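Local coordinates for major capsid protein (Faustovirus, PDB 5J7O) that forms the protein shell of a large DNA virus, folding as a double jelly-roll subunit whose copies assemble into trimers that probably tile the capsid surface, at residues B[75-80]-B[391-396]; B[112-117]-B[173-178]; B[133-138]-B[164-169]; B[347-352]-B[362-367]; B[543-548]-B[565-570]. All blocks are in the same frame, centred on the assembly; numbering follows the deposited sequence.

Contact 1: residues B[75-80]-B[391-396]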
# COMPACT_ATOMS: atom_id res chain seq x y z
N LYS B 75 1.24 -15.54 -31.29
CA LYS B 75 2.28 -14.52 -31.37
C LYS B 75 2.88 -14.50 -32.76
O LYS B 75 3.07 -15.55 -33.39
CB LYS B 75 3.37 -14.76 -30.31
CG LYS B 75 4.15 -16.05 -30.45
CD LYS B 75 5.07 -16.24 -29.25
CE LYS B 75 5.98 -17.45 -29.42
NZ LYS B 75 7.10 -17.18 -30.37
N THR B 76 3.17 -13.30 -33.25
CA THR B 76 3.70 -13.12 -34.60
C THR B 76 4.83 -12.10 -34.56
O THR B 76 4.94 -11.29 -33.64
CB THR B 76 2.61 -12.67 -35.58
OG1 THR B 76 3.13 -12.70 -36.92
CG2 THR B 76 2.14 -11.25 -35.26
N ARG B 77 5.67 -12.16 -35.58
CA ARG B 77 6.84 -11.30 -35.72
C ARG B 77 6.54 -10.13 -36.64
O ARG B 77 5.60 -10.18 -37.44
CB ARG B 77 8.03 -12.10 -36.26
CG ARG B 77 8.48 -13.21 -35.33
CD ARG B 77 9.88 -13.68 -35.67
NE ARG B 77 10.35 -14.69 -34.73
CZ ARG B 77 10.85 -14.42 -33.52
NH1 ARG B 77 10.94 -13.16 -33.11
NH2 ARG B 77 11.25 -15.40 -32.73
N PRO B 78 7.31 -9.05 -36.55
CA PRO B 78 7.06 -7.90 -37.42
C PRO B 78 7.46 -8.17 -38.86
O PRO B 78 8.30 -9.03 -39.16
CB PRO B 78 7.93 -6.79 -36.81
CG PRO B 78 9.02 -7.53 -36.12
CD PRO B 78 8.38 -8.77 -35.57
N ASN B 79 6.84 -7.42 -39.77
CA ASN B 79 7.16 -7.48 -41.19
C ASN B 79 8.41 -6.68 -41.54
O ASN B 79 8.82 -6.70 -42.70
CB ASN B 79 5.98 -6.96 -42.02
CG ASN B 79 4.64 -7.46 -41.52
OD1 ASN B 79 4.49 -8.64 -41.20
ND2 ASN B 79 3.67 -6.56 -41.44
N THR B 80 9.01 -6.00 -40.57
CA THR B 80 10.05 -5.01 -40.83
C THR B 80 11.43 -5.47 -40.36
O THR B 80 12.30 -4.64 -40.06
CB THR B 80 9.68 -3.68 -40.18
OG1 THR B 80 9.21 -3.91 -38.85
CG2 THR B 80 8.59 -2.98 -40.98
N ASN B 391 14.32 -9.18 -29.24
CA ASN B 391 13.10 -9.82 -29.69
C ASN B 391 11.93 -8.87 -29.48
O ASN B 391 11.86 -8.18 -28.47
CB ASN B 391 12.84 -11.14 -28.95
CG ASN B 391 11.56 -11.82 -29.39
OD1 ASN B 391 11.46 -12.31 -30.51
ND2 ASN B 391 10.58 -11.86 -28.50
N ILE B 392 11.01 -8.85 -30.45
CA ILE B 392 9.74 -8.16 -30.28
C ILE B 392 8.66 -8.93 -31.04
O ILE B 392 8.80 -9.20 -32.24
CB ILE B 392 9.82 -6.68 -30.69
CG1 ILE B 392 8.54 -5.95 -30.31
CG2 ILE B 392 10.11 -6.53 -32.18
CD1 ILE B 392 8.65 -4.44 -30.39
N GLU B 393 7.60 -9.32 -30.33
CA GLU B 393 6.53 -10.13 -30.90
C GLU B 393 5.20 -9.63 -30.38
O GLU B 393 5.08 -9.25 -29.21
CB GLU B 393 6.71 -11.61 -30.56
CG GLU B 393 7.76 -12.34 -31.39
CD GLU B 393 7.96 -13.78 -30.94
OE1 GLU B 393 8.30 -13.99 -29.76
OE2 GLU B 393 7.77 -14.69 -31.77
N LEU B 394 4.19 -9.65 -31.25
CA LEU B 394 2.84 -9.24 -30.89
C LEU B 394 2.01 -10.47 -30.54
O LEU B 394 1.89 -11.39 -31.36
CB LEU B 394 2.17 -8.46 -32.02
CG LEU B 394 0.68 -8.18 -31.83
CD1 LEU B 394 0.44 -7.34 -30.58
CD2 LEU B 394 0.08 -7.51 -33.06
N TYR B 395 1.45 -10.49 -29.34
CA TYR B 395 0.58 -11.57 -28.89
C TYR B 395 -0.87 -11.14 -29.07
O TYR B 395 -1.26 -10.07 -28.60
CB TYR B 395 0.85 -11.92 -27.42
CG TYR B 395 2.15 -12.64 -27.17
CD1 TYR B 395 3.37 -12.08 -27.55
CD2 TYR B 395 2.17 -13.87 -26.54
CE1 TYR B 395 4.56 -12.73 -27.31
CE2 TYR B 395 3.36 -14.53 -26.30
CZ TYR B 395 4.55 -13.96 -26.69
OH TYR B 395 5.74 -14.61 -26.45
N ILE B 396 -1.65 -11.96 -29.76
CA ILE B 396 -3.04 -11.65 -30.09
C ILE B 396 -3.93 -12.77 -29.59
O ILE B 396 -3.71 -13.94 -29.93
CB ILE B 396 -3.24 -11.45 -31.60
CG1 ILE B 396 -2.22 -10.45 -32.15
CG2 ILE B 396 -4.65 -10.98 -31.89
CD1 ILE B 396 -2.17 -10.41 -33.66
O HOH W 1 10.10 -15.80 -29.21
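Residues K75 and T76 end strand 69-76 as antiparallel partners of Y395 and L394, T76 and L394 exchanging two backbone bonds (T76 N to L394 O and L394 N to T76 O, both 3.0 Å) before residues 77-80 leave the sheet as a loop. K75 and Y395 form the non-hydrogen-bonded pair beside it, and their side chains run alongside each other. K75 CB sits over the centre of the Y395 ring, 3.7 Å from its centroid, while K75 CD lies 3.3 Å from Y395 OH. A bend at chi4 (76°) turns K75 NZ into a salt bridge with E393 OE2 at 2.9 Å, on the syn side of the carboxylate. A long aliphatic chain with a charged tip suits this double task. The R77 guanidinium stacks flat against the same carboxylate, the planes 7° apart, with OE2 over its centre; this long ion pair rests on charge alone, since no N-H points at the oxygen. R77 instead spends NH1 on N391 OD1 at 2.8 Å, in the guanidinium plane. A water bound to E393 OE1 also reaches K75 weakly. Y540 of the second subunit packs on K75 and Y395. With two cations around it, the E393 carboxylate would be expected to stay ionised, and the three charges tie the strand end and following loop to strand 389-401.

Contact 2: residues B[112-117]-B[173-178]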
# COMPACT_ATOMS: atom_id res chain seq x y z
N THR B 112 23.08 -4.77 -20.57
CA THR B 112 23.88 -3.64 -21.04
C THR B 112 24.63 -3.01 -19.88
O THR B 112 24.23 -3.13 -18.72
CB THR B 112 22.99 -2.61 -21.75
OG1 THR B 112 23.80 -1.63 -22.41
CG2 THR B 112 22.07 -1.92 -20.75
N SER B 113 25.72 -2.34 -20.21
CA SER B 113 26.55 -1.66 -19.23
C SER B 113 27.20 -0.45 -19.88
O SER B 113 27.21 -0.30 -21.10
CB SER B 113 27.62 -2.60 -18.65
OG SER B 113 28.58 -2.95 -19.63
N ALA B 114 27.74 0.43 -19.04
CA ALA B 114 28.39 1.64 -19.53
C ALA B 114 29.82 1.34 -19.97
O ALA B 114 30.41 0.32 -19.61
CB ALA B 114 28.38 2.72 -18.45
N SER B 115 30.36 2.26 -20.77
CA SER B 115 31.73 2.11 -21.24
C SER B 115 32.72 2.59 -20.17
O SER B 115 32.36 3.29 -19.23
CB SER B 115 31.94 2.89 -22.54
OG SER B 115 31.86 4.29 -22.33
N ALA B 116 33.97 2.19 -20.34
CA ALA B 116 35.00 2.53 -19.37
C ALA B 116 35.36 4.01 -19.46
O ALA B 116 35.49 4.57 -20.55
CB ALA B 116 36.24 1.67 -19.58
N GLY B 117 35.52 4.64 -18.30
CA GLY B 117 35.87 6.04 -18.20
C GLY B 117 37.00 6.26 -17.21
O GLY B 117 37.82 5.37 -16.97
N ASN B 173 30.61 4.18 -14.96
CA ASN B 173 29.29 4.55 -14.49
C ASN B 173 28.36 3.34 -14.48
O ASN B 173 28.60 2.33 -15.15
CB ASN B 173 28.69 5.64 -15.38
CG ASN B 173 29.38 6.98 -15.20
OD1 ASN B 173 29.82 7.33 -14.10
ND2 ASN B 173 29.48 7.74 -16.28
N PHE B 174 27.29 3.45 -13.70
CA PHE B 174 26.23 2.46 -13.71
C PHE B 174 25.16 2.86 -14.73
O PHE B 174 25.16 3.97 -15.26
CB PHE B 174 25.61 2.30 -12.32
CG PHE B 174 26.47 1.52 -11.35
CD1 PHE B 174 27.73 1.06 -11.72
CD2 PHE B 174 26.01 1.24 -10.08
CE1 PHE B 174 28.51 0.35 -10.83
CE2 PHE B 174 26.79 0.53 -9.18
CZ PHE B 174 28.04 0.08 -9.56
N VAL B 175 24.25 1.93 -15.00
CA VAL B 175 23.17 2.17 -15.94
C VAL B 175 21.84 1.94 -15.23
O VAL B 175 21.73 1.14 -14.30
CB VAL B 175 23.27 1.29 -17.20
CG1 VAL B 175 24.42 1.76 -18.08
CG2 VAL B 175 23.45 -0.16 -16.83
N ARG B 176 20.83 2.67 -15.69
CA ARG B 176 19.48 2.56 -15.16
C ARG B 176 18.50 2.77 -16.30
O ARG B 176 18.82 3.42 -17.29
CB ARG B 176 19.22 3.59 -14.05
CG ARG B 176 18.37 4.76 -14.51
CD ARG B 176 18.52 5.94 -13.57
NE ARG B 176 18.09 5.65 -12.21
CZ ARG B 176 18.46 6.34 -11.13
NH1 ARG B 176 19.30 7.36 -11.25
NH2 ARG B 176 18.01 6.01 -9.93
N TYR B 177 17.30 2.22 -16.14
CA TYR B 177 16.20 2.52 -17.04
C TYR B 177 15.35 3.65 -16.49
O TYR B 177 15.26 3.86 -15.28
CB TYR B 177 15.34 1.27 -17.28
CG TYR B 177 15.91 0.33 -18.31
CD1 TYR B 177 16.77 -0.70 -17.94
CD2 TYR B 177 15.60 0.48 -19.66
CE1 TYR B 177 17.30 -1.56 -18.89
CE2 TYR B 177 16.13 -0.38 -20.61
CZ TYR B 177 16.98 -1.39 -20.22
OH TYR B 177 17.50 -2.24 -21.17
N CYS B 178 14.73 4.40 -17.40
CA CYS B 178 13.75 5.38 -16.97
C CYS B 178 12.57 4.68 -16.31
O CYS B 178 12.35 3.48 -16.49
CB CYS B 178 13.29 6.22 -18.16
SG CYS B 178 12.24 5.33 -19.33
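This is a buried contact of van der Waals packing, methyls against backbone and against each other, in which the chain leading into strand 116-118 passes beside strand 170-177. The CA atoms of S113 and V175 are 6.1 Å apart; no backbone bond joins the two segments here, and methyl groups carry the contact. V175 points its side chain at the other segment and uses both branches. V175 CG1, anti to the carbonyl carbon (chi1 -72°), lies 3.7 Å from A114 N and 4.1 Å from A114 CB; V175 CG2 comes to 3.6 Å from T112 O. A beta-branched valine suits a strand and here presents two methyls to the other backbone. A114 CB points back and rests 3.3 Å from N173 O, a close approach that a side chain as small as alanine allows. The N173 amide turns to other partners: OD1 accepts from A378 N and ND2 donates to S381 O. Further along, G117 and A171 do share backbone bonding, and F174 packs on L238 of the third subunit. The arrangement is the lead-in to edge strand 116-118 packing beside strand 170-177, at the margin of a three-stranded antiparallel sheet in this double jelly-roll protein.

Contact 3: residues B[133-138]-B[164-169]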
# COMPACT_ATOMS: atom_id res chain seq x y z
N LEU B 133 47.21 20.26 -3.88
CA LEU B 133 46.50 19.45 -4.85
C LEU B 133 47.29 18.18 -5.12
O LEU B 133 48.44 18.24 -5.58
CB LEU B 133 46.26 20.21 -6.15
CG LEU B 133 45.50 19.42 -7.23
CD1 LEU B 133 44.14 18.97 -6.72
CD2 LEU B 133 45.36 20.23 -8.51
N THR B 134 46.69 17.04 -4.81
CA THR B 134 47.26 15.72 -5.08
C THR B 134 46.46 15.06 -6.20
O THR B 134 45.40 15.55 -6.61
CB THR B 134 47.23 14.86 -3.81
OG1 THR B 134 47.66 15.65 -2.69
CG2 THR B 134 48.15 13.65 -3.93
N SER B 135 46.99 13.96 -6.72
CA SER B 135 46.19 13.10 -7.58
C SER B 135 45.08 12.39 -6.81
O SER B 135 44.19 11.81 -7.45
CB SER B 135 47.09 12.06 -8.26
OG SER B 135 47.85 11.33 -7.31
N THR B 136 45.11 12.43 -5.48
CA THR B 136 44.16 11.69 -4.66
C THR B 136 43.36 12.55 -3.68
O THR B 136 42.43 12.02 -3.06
CB THR B 136 44.89 10.60 -3.86
OG1 THR B 136 46.00 11.17 -3.16
CG2 THR B 136 45.40 9.51 -4.79
N SER B 137 43.68 13.83 -3.53
CA SER B 137 42.91 14.69 -2.64
C SER B 137 43.21 16.15 -2.96
O SER B 137 44.28 16.49 -3.48
CB SER B 137 43.21 14.40 -1.17
OG SER B 137 44.50 14.85 -0.81
N VAL B 138 42.25 17.01 -2.62
CA VAL B 138 42.41 18.46 -2.72
C VAL B 138 42.18 19.04 -1.33
O VAL B 138 41.14 18.80 -0.71
CB VAL B 138 41.46 19.07 -3.76
CG1 VAL B 138 40.03 18.57 -3.56
CG2 VAL B 138 41.51 20.59 -3.70
N THR B 164 40.49 5.20 -1.39
CA THR B 164 40.67 6.40 -2.20
C THR B 164 40.96 6.04 -3.65
O THR B 164 41.73 5.13 -3.95
CB THR B 164 41.82 7.24 -1.63
OG1 THR B 164 41.47 7.68 -0.30
CG2 THR B 164 42.09 8.46 -2.50
N GLN B 165 40.32 6.77 -4.56
CA GLN B 165 40.47 6.57 -6.00
C GLN B 165 41.30 7.70 -6.58
O GLN B 165 41.04 8.88 -6.29
CB GLN B 165 39.10 6.50 -6.68
CG GLN B 165 38.19 5.43 -6.12
CD GLN B 165 38.77 4.03 -6.28
OE1 GLN B 165 38.97 3.56 -7.39
NE2 GLN B 165 39.04 3.38 -5.16
N THR B 166 42.27 7.35 -7.41
CA THR B 166 43.17 8.33 -8.00
C THR B 166 42.48 9.05 -9.16
O THR B 166 41.74 8.43 -9.94
CB THR B 166 44.45 7.66 -8.49
OG1 THR B 166 45.01 6.88 -7.43
CG2 THR B 166 45.48 8.70 -8.92
N VAL B 167 42.72 10.36 -9.26
CA VAL B 167 42.22 11.12 -10.40
C VAL B 167 42.77 10.53 -11.69
O VAL B 167 43.94 10.13 -11.77
CB VAL B 167 42.60 12.61 -10.25
CG1 VAL B 167 42.47 13.34 -11.58
CG2 VAL B 167 41.74 13.26 -9.19
N ALA B 168 41.91 10.46 -12.71
CA ALA B 168 42.19 9.92 -14.04
C ALA B 168 42.43 8.42 -14.04
O ALA B 168 42.77 7.86 -15.09
CB ALA B 168 43.37 10.62 -14.72
N ALA B 169 42.29 7.74 -12.90
CA ALA B 169 42.30 6.29 -12.89
C ALA B 169 40.97 5.77 -13.43
O ALA B 169 40.03 6.53 -13.68
CB ALA B 169 42.56 5.76 -11.49
O HOH W 2 40.76 11.39 -4.83
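S135 O accepts a short, straight bond from V167 N, 2.7 Å long with an angle of 172° at the hydrogen. The donor lies nearly along the C=O axis, and V167 lays two carbons beside the same oxygen: V167 CB and CG2 are each 3.3 Å from S135 O. Having CG2 anti to the carbonyl carbon, with CG1 anti to the backbone N (chi1 163°), brings that methyl beside the acceptor. V167 is the second residue of a type II beta turn, whose closing bond runs from A169 N to T166 O. The rest is methyl contact with carbon and oxygen atoms. T166 CG2 meets S135 CB at 3.8 Å. T136 CG2 touches T166 OG1, and T164 CG2 reaches T136 O at 3.6 Å. Threonine and serine suit a surface junction, since each combines a small apolar patch with a hydroxyl compatible with water. A water donates to Q165 O at 2.9 Å and, weakly, to T136 O, joining the two backbones a second time. The contact thus links the turn between strands 131-133 and 138-142, at the margin of a seven-stranded mixed sheet, to the loop from strand 149-158 to strand 170-177.

Contact 4: residues B[347-352]-B[362-367]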
# COMPACT_ATOMS: atom_id res chain seq x y z
N GLU B 347 37.29 19.62 8.82
CA GLU B 347 37.84 19.42 10.16
C GLU B 347 38.15 20.78 10.77
O GLU B 347 38.74 21.64 10.11
CB GLU B 347 39.11 18.57 10.12
CG GLU B 347 38.90 17.15 9.62
CD GLU B 347 40.20 16.45 9.31
OE1 GLU B 347 40.65 15.61 10.12
OE2 GLU B 347 40.78 16.73 8.24
N THR B 348 37.73 20.97 12.02
CA THR B 348 38.01 22.18 12.77
C THR B 348 38.92 21.84 13.94
O THR B 348 38.64 20.89 14.68
CB THR B 348 36.73 22.85 13.26
OG1 THR B 348 36.01 21.93 14.10
CG2 THR B 348 35.85 23.25 12.09
N LEU B 349 39.99 22.60 14.10
CA LEU B 349 40.95 22.41 15.18
C LEU B 349 40.96 23.66 16.05
O LEU B 349 41.38 24.73 15.60
CB LEU B 349 42.35 22.12 14.65
CG LEU B 349 42.65 20.72 14.09
CD1 LEU B 349 42.08 20.54 12.69
CD2 LEU B 349 44.15 20.45 14.11
N LEU B 350 40.48 23.53 17.29
CA LEU B 350 40.47 24.64 18.24
C LEU B 350 41.72 24.55 19.10
O LEU B 350 41.78 23.78 20.06
CB LEU B 350 39.20 24.61 19.09
CG LEU B 350 39.11 25.62 20.24
CD1 LEU B 350 39.20 27.05 19.72
CD2 LEU B 350 37.83 25.41 21.03
N THR B 351 42.74 25.32 18.74
CA THR B 351 43.92 25.48 19.57
C THR B 351 43.86 26.81 20.31
O THR B 351 43.11 27.72 19.93
CB THR B 351 45.21 25.40 18.74
OG1 THR B 351 45.20 26.41 17.73
CG2 THR B 351 45.35 24.03 18.09
N THR B 352 44.64 26.91 21.38
CA THR B 352 44.67 28.12 22.20
C THR B 352 46.06 28.72 22.36
O THR B 352 46.17 29.84 22.86
CB THR B 352 44.10 27.83 23.60
OG1 THR B 352 45.09 27.15 24.39
CG2 THR B 352 42.85 26.96 23.52
N VAL B 362 49.08 25.15 18.84
CA VAL B 362 49.80 24.23 19.71
C VAL B 362 48.85 23.42 20.59
O VAL B 362 48.74 22.20 20.42
CB VAL B 362 50.82 24.99 20.57
CG1 VAL B 362 51.59 24.03 21.45
CG2 VAL B 362 51.77 25.78 19.68
N LEU B 363 48.17 24.07 21.53
CA LEU B 363 47.35 23.37 22.52
C LEU B 363 45.97 23.11 21.92
O LEU B 363 45.08 23.97 21.99
CB LEU B 363 47.26 24.18 23.81
CG LEU B 363 46.93 23.43 25.11
CD1 LEU B 363 47.27 24.30 26.31
CD2 LEU B 363 45.48 22.98 25.18
N LEU B 364 45.78 21.92 21.36
CA LEU B 364 44.51 21.56 20.73
C LEU B 364 43.51 21.11 21.79
O LEU B 364 43.75 20.13 22.50
CB LEU B 364 44.72 20.46 19.69
CG LEU B 364 43.44 19.92 19.07
CD1 LEU B 364 42.73 21.00 18.27
CD2 LEU B 364 43.72 18.70 18.20
N THR B 365 42.38 21.81 21.87
CA THR B 365 41.34 21.53 22.86
C THR B 365 40.18 20.73 22.29
O THR B 365 39.77 19.73 22.88
CB THR B 365 40.82 22.85 23.45
OG1 THR B 365 41.86 23.48 24.21
CG2 THR B 365 39.62 22.60 24.34
N GLN B 366 39.64 21.14 21.14
CA GLN B 366 38.49 20.49 20.54
C GLN B 366 38.76 20.19 19.07
O GLN B 366 39.37 21.01 18.36
CB GLN B 366 37.23 21.35 20.66
CG GLN B 366 36.86 21.73 22.08
CD GLN B 366 35.66 22.66 22.14
OE1 GLN B 366 34.80 22.64 21.25
NE2 GLN B 366 35.60 23.49 23.17
N TYR B 367 38.31 19.03 18.62
CA TYR B 367 38.39 18.62 17.22
C TYR B 367 37.01 18.19 16.76
O TYR B 367 36.28 17.51 17.49
CB TYR B 367 39.41 17.48 17.03
CG TYR B 367 39.35 16.82 15.67
CD1 TYR B 367 40.10 17.30 14.60
CD2 TYR B 367 38.55 15.70 15.45
CE1 TYR B 367 40.05 16.68 13.36
CE2 TYR B 367 38.49 15.09 14.22
CZ TYR B 367 39.24 15.58 13.18
OH TYR B 367 39.18 14.97 11.95
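Y367 reaches E347 across an antiparallel pair, strands 341-351 and 364-375 of a seven-stranded mixed sheet, with a classic beta bulge where T365 and Q366 both face L350. Along E347, CB lies 3.9 Å from Y367 CE1, CG is 3.2 Å from Y367 OH, CD also lies against that hydroxyl, and OE1 comes to the ring edge, in its plane. There Y367 OH and E347 OE1 are modelled too close to be taken literally, and the detail of their bond is doubtful. The carboxylate stands nearly perpendicular to the ring, 86° between planes; E347 CG is anti to the carbonyl carbon (chi1 -64°), and the extended chain beyond it is long enough to reach the ring edge. At the bulge, L350 O accepts from T365 N at 2.7 Å and L350 N donates to Q366 O at 3.0 Å, both nearly straight. L350 CD2 lies along Q366 from CG to NE2, 3.6 Å from Q366 NE2. On the other face L349 and L364 meet as apolar neighbours and pack on V498 and F503 of the second subunit. Past the bulge the pairing is less regular: T352 N still donates to L363 O at 3.0 Å, tilted 30° from the carbonyl plane.

Contact 5: residues B[543-548]-B[565-570]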
# COMPACT_ATOMS: atom_id res chain seq x y z
N GLN B 543 -7.75 20.80 -7.80
CA GLN B 543 -8.02 19.63 -6.96
C GLN B 543 -9.43 19.08 -7.18
O GLN B 543 -9.67 17.91 -6.86
CB GLN B 543 -7.83 19.99 -5.49
CG GLN B 543 -8.79 21.03 -4.98
CD GLN B 543 -8.55 21.39 -3.52
OE1 GLN B 543 -8.41 22.56 -3.18
NE2 GLN B 543 -8.52 20.38 -2.66
N PHE B 544 -10.35 19.89 -7.70
CA PHE B 544 -11.68 19.38 -8.03
C PHE B 544 -11.59 18.30 -9.11
O PHE B 544 -12.27 17.27 -9.02
CB PHE B 544 -12.58 20.52 -8.48
CG PHE B 544 -14.00 20.11 -8.77
CD1 PHE B 544 -14.94 20.05 -7.75
CD2 PHE B 544 -14.40 19.80 -10.06
CE1 PHE B 544 -16.25 19.67 -8.01
CE2 PHE B 544 -15.70 19.42 -10.33
CZ PHE B 544 -16.63 19.36 -9.30
N TYR B 545 -10.76 18.53 -10.13
CA TYR B 545 -10.61 17.56 -11.21
C TYR B 545 -9.63 16.44 -10.87
O TYR B 545 -9.73 15.36 -11.45
CB TYR B 545 -10.16 18.26 -12.49
CG TYR B 545 -11.05 19.39 -12.93
CD1 TYR B 545 -12.27 19.14 -13.56
CD2 TYR B 545 -10.68 20.71 -12.72
CE1 TYR B 545 -13.09 20.18 -13.96
CE2 TYR B 545 -11.50 21.75 -13.12
CZ TYR B 545 -12.69 21.48 -13.74
OH TYR B 545 -13.50 22.52 -14.14
N ARG B 546 -8.68 16.69 -9.97
CA ARG B 546 -7.71 15.66 -9.63
C ARG B 546 -8.20 14.73 -8.53
O ARG B 546 -8.00 13.52 -8.61
CB ARG B 546 -6.39 16.31 -9.19
CG ARG B 546 -5.33 15.30 -8.76
CD ARG B 546 -4.22 15.99 -8.00
NE ARG B 546 -4.70 16.58 -6.76
CZ ARG B 546 -4.21 17.70 -6.23
NH1 ARG B 546 -3.24 18.36 -6.85
NH2 ARG B 546 -4.70 18.16 -5.09
N ASP B 547 -8.85 15.28 -7.50
CA ASP B 547 -9.23 14.52 -6.32
C ASP B 547 -10.71 14.18 -6.27
O ASP B 547 -11.07 13.03 -6.02
CB ASP B 547 -8.81 15.27 -5.05
CG ASP B 547 -7.33 15.59 -5.02
OD1 ASP B 547 -6.55 14.84 -5.64
OD2 ASP B 547 -6.95 16.59 -4.38
N TYR B 548 -11.59 15.16 -6.49
CA TYR B 548 -13.01 14.91 -6.28
C TYR B 548 -13.60 14.04 -7.38
O TYR B 548 -14.26 13.03 -7.10
CB TYR B 548 -13.79 16.22 -6.18
CG TYR B 548 -15.27 15.96 -6.04
CD1 TYR B 548 -16.16 16.30 -7.05
CD2 TYR B 548 -15.77 15.34 -4.90
CE1 TYR B 548 -17.51 16.04 -6.92
CE2 TYR B 548 -17.11 15.08 -4.77
CZ TYR B 548 -17.98 15.43 -5.78
OH TYR B 548 -19.32 15.17 -5.65
N GLY B 565 -0.53 16.53 -10.79
CA GLY B 565 -0.90 17.28 -11.98
C GLY B 565 -1.83 16.56 -12.93
O GLY B 565 -2.03 17.04 -14.05
N ALA B 566 -2.41 15.43 -12.52
CA ALA B 566 -3.29 14.66 -13.38
C ALA B 566 -4.73 15.06 -13.11
O ALA B 566 -5.24 14.87 -12.01
CB ALA B 566 -3.09 13.16 -13.14
N LEU B 567 -5.39 15.61 -14.13
CA LEU B 567 -6.77 16.07 -14.02
C LEU B 567 -7.67 15.27 -14.95
O LEU B 567 -7.25 14.85 -16.04
CB LEU B 567 -6.88 17.57 -14.32
CG LEU B 567 -6.52 18.53 -13.18
CD1 LEU B 567 -5.02 18.53 -12.89
CD2 LEU B 567 -7.00 19.93 -13.49
N PHE B 568 -8.91 15.08 -14.51
CA PHE B 568 -9.87 14.22 -15.20
C PHE B 568 -11.16 15.02 -15.39
O PHE B 568 -11.90 15.25 -14.43
CB PHE B 568 -10.12 12.94 -14.40
CG PHE B 568 -10.96 11.92 -15.11
CD1 PHE B 568 -12.34 11.92 -14.99
CD2 PHE B 568 -10.36 10.93 -15.89
CE1 PHE B 568 -13.11 10.97 -15.64
CE2 PHE B 568 -11.13 9.98 -16.54
CZ PHE B 568 -12.50 10.00 -16.42
N LEU B 569 -11.42 15.44 -16.63
CA LEU B 569 -12.62 16.21 -16.96
C LEU B 569 -13.70 15.23 -17.43
O LEU B 569 -13.63 14.73 -18.56
CB LEU B 569 -12.33 17.25 -18.03
CG LEU B 569 -11.01 18.04 -17.97
CD1 LEU B 569 -10.90 18.98 -19.16
CD2 LEU B 569 -10.90 18.82 -16.67
N ASN B 570 -14.70 14.98 -16.59
CA ASN B 570 -15.69 13.95 -16.85
C ASN B 570 -16.96 14.54 -17.44
O ASN B 570 -17.41 15.61 -17.03
CB ASN B 570 -16.01 13.19 -15.56
CG ASN B 570 -16.97 12.03 -15.79
OD1 ASN B 570 -17.12 11.55 -16.92
ND2 ASN B 570 -17.61 11.58 -14.73
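A566 O faces R546, and with it begins a contact in which strand 567-570 runs across helix 543-548 at nearly a right angle (93°). A566 O lies 3.3 Å from R546 CG, against the aliphatic root of the arginine. R546 CG is anti to the backbone N (chi1 178°), and further out the chain bends at chi3; the guanidinium grips D547 side-on, with R546 NE to D547 OD1 and R546 NH2 to D547 OD2 both at 2.8 Å. E522 gives the arginine a second acidic partner through NH1. L567 follows, with the closest backbone approach, its CA 4.5 Å from that of R546; L567 CD2 packs on Y545 CB at 3.7 Å, a branched apolar group well matched to the root of an aromatic residue. F568 then supplies the polar link: F568 N donates to Y545 O at 3.2 Å, the donor standing well above the carbonyl plane. The wider pi-type turn at 544-548 includes the residue offering this carbonyl. The F568 ring leads away and stacks on F446. L569 finally brings CD2 over one face of the Y545 ring, 3.8 Å from the centroid and offset toward the rim, while F544 CD2 covers the opposite face. Y545 OH is hydrogen-bonded to V527 O. Thus apolar contacts dominate where helix and strand meet, one backbone bond joins helix to strand, and the guanidinium of buried R546 is probably kept charged by its two carboxylate partners.

Contact 1 pairs chain regions 311 residues apart, and contacts 2, 3 and 4 all fall inside the loop it closes; contact 3 is nested in turn within contact 2, and contact 5 comes later in the chain. Contacts 2 and 3 adjoin in sequence, their centres 23 Å apart. Contact 4 lies in the seven-stranded mixed sheet, and contact 3 joins the edge hairpin of that sheet to a loop, with nearest atoms about 9 Å apart, whereas contacts 1 and 4 lie on opposite sides of the chain's centre, 71 Å between centres. Contacts 1 and 4 touch the second subunit, contacts 2 and 5 the third, so strands and helix 542-552 that build the subunit also meet its neighbours.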